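Local coordinates for protein nucleoside diphosphate kinase (Aquifex aeolicus, PDB 3ZTP) that probably transfers the gamma phosphate of ATP to nucleoside diphosphates through a phosphohistidine intermediate, supplying the cell with nucleoside triphosphates other than ATP, at residues A[5-10]-A[72-77]. Residues are numbered along the deposited sequence; the frame is centred on the assembly and turned at random.
Sequences RTLIIV and VVAAVL
The carbonyl oxygen V73 O is gripped twice from strand 5-10: it accepts V10 N at 2.8 Å, the N-H pointing within 15° of straight at it, and takes a CA-H...O contact from I9 CA at 3.3 Å. A75 O repeats the scheme, with I8 N nearly along the C=O axis and L7 CA as its weaker partner. T6 and L77 close the ladder with a pair of bonds at the far end, whereas V73 N reaches V10 O only weakly, at 3.4 Å. Strands 3-10 and 72-78 are the two middle strands of the antiparallel sheet of the nucleoside diphosphate kinase fold, a ferredoxin-like core, running antiparallel between strands 33-40 and 119-121. On the face of T6, I8 and V10, covered by helices 20-29 and 82-90, chi1 of 59° puts I8 CG1 between the backbone N and the carbonyl carbon, beside A75 CB at 3.8 Å. I8 CG2 meets L77 CD1 at 3.9 Å, the two side chains crossing at about a right angle. An alanine at I8, lacking CG1, CG2 and CD1, would probably leave a gap beside A75 CB and take from L77 CD1 its partners on this strand. On the other face I9 sets CG2 against V72 CB at 3.7 Å and CG1 against A74 CB at 4.1 Å, and its side chain also lies near H120, predicted to carry the phosphate in the reaction intermediate.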
# COMPACT_ATOMS: atom_id res chain seq x y z
N ARG A 5 -10.17 1.41 19.13
CA ARG A 5 -8.96 1.11 18.39
C ARG A 5 -7.85 2.07 18.78
O ARG A 5 -8.08 3.27 18.98
CB ARG A 5 -9.20 1.24 16.89
CG ARG A 5 -10.08 0.17 16.32
CD ARG A 5 -10.40 0.41 14.87
NE ARG A 5 -11.19 -0.71 14.34
CZ ARG A 5 -11.69 -0.75 13.12
NH1 ARG A 5 -11.49 0.26 12.29
NH2 ARG A 5 -12.41 -1.80 12.73
N THR A 6 -6.63 1.56 18.88
CA THR A 6 -5.49 2.40 19.19
C THR A 6 -4.35 2.00 18.28
O THR A 6 -4.34 0.89 17.74
CB THR A 6 -5.11 2.30 20.69
OG1 THR A 6 -4.14 3.30 20.93
CG2 THR A 6 -4.52 0.94 21.07
N LEU A 7 -3.39 2.89 18.09
CA LEU A 7 -2.23 2.60 17.25
C LEU A 7 -1.03 2.36 18.13
O LEU A 7 -0.75 3.17 19.02
CB LEU A 7 -1.94 3.78 16.32
CG LEU A 7 -0.81 3.48 15.33
CD1 LEU A 7 -1.30 2.68 14.14
CD2 LEU A 7 -0.06 4.72 14.89
N ILE A 8 -0.28 1.28 17.85
CA ILE A 8 1.06 1.14 18.41
C ILE A 8 2.09 1.21 17.29
O ILE A 8 1.83 0.82 16.15
CB ILE A 8 1.27 -0.15 19.24
CG1 ILE A 8 0.99 -1.41 18.41
CG2 ILE A 8 0.41 -0.10 20.49
CD1 ILE A 8 1.52 -2.70 19.03
N ILE A 9 3.27 1.73 17.64
CA ILE A 9 4.43 1.65 16.74
C ILE A 9 5.59 1.08 17.54
O ILE A 9 5.96 1.64 18.57
CB ILE A 9 4.85 3.00 16.14
CG1 ILE A 9 3.66 3.65 15.46
CG2 ILE A 9 5.98 2.76 15.16
CD1 ILE A 9 3.97 5.07 14.94
N VAL A 10 6.16 -0.02 17.04
CA VAL A 10 7.37 -0.59 17.62
C VAL A 10 8.54 0.18 17.05
O VAL A 10 8.71 0.23 15.81
CB VAL A 10 7.47 -2.09 17.33
CG1 VAL A 10 8.77 -2.69 17.88
CG2 VAL A 10 6.25 -2.80 17.91
N VAL A 72 10.13 0.70 11.17
CA VAL A 72 9.27 0.49 12.33
C VAL A 72 8.13 -0.40 11.92
O VAL A 72 7.90 -0.64 10.73
CB VAL A 72 8.73 1.82 12.90
CG1 VAL A 72 9.88 2.69 13.45
CG2 VAL A 72 7.98 2.64 11.87
N VAL A 73 7.40 -0.89 12.91
CA VAL A 73 6.18 -1.66 12.64
C VAL A 73 5.05 -1.05 13.41
O VAL A 73 5.11 -0.85 14.62
CB VAL A 73 6.34 -3.13 13.06
CG1 VAL A 73 5.00 -3.85 13.03
CG2 VAL A 73 7.36 -3.82 12.13
N ALA A 74 3.97 -0.75 12.71
CA ALA A 74 2.75 -0.25 13.34
C ALA A 74 1.65 -1.30 13.30
O ALA A 74 1.60 -2.13 12.39
CB ALA A 74 2.27 1.03 12.63
N ALA A 75 0.76 -1.24 14.31
CA ALA A 75 -0.41 -2.10 14.37
C ALA A 75 -1.58 -1.34 14.92
O ALA A 75 -1.41 -0.46 15.78
CB ALA A 75 -0.14 -3.30 15.27
N VAL A 76 -2.76 -1.65 14.41
CA VAL A 76 -3.98 -1.16 15.01
C VAL A 76 -4.48 -2.28 15.92
O VAL A 76 -4.65 -3.42 15.47
CB VAL A 76 -5.05 -0.83 13.95
CG1 VAL A 76 -6.36 -0.44 14.63
CG2 VAL A 76 -4.55 0.28 13.04
N LEU A 77 -4.71 -1.94 17.18
CA LEU A 77 -5.21 -2.87 18.18
C LEU A 77 -6.63 -2.49 18.54
O LEU A 77 -6.91 -1.32 18.82
CB LEU A 77 -4.34 -2.83 19.44
CG LEU A 77 -2.87 -3.14 19.22
CD1 LEU A 77 -2.18 -3.07 20.56
CD2 LEU A 77 -2.68 -4.49 18.58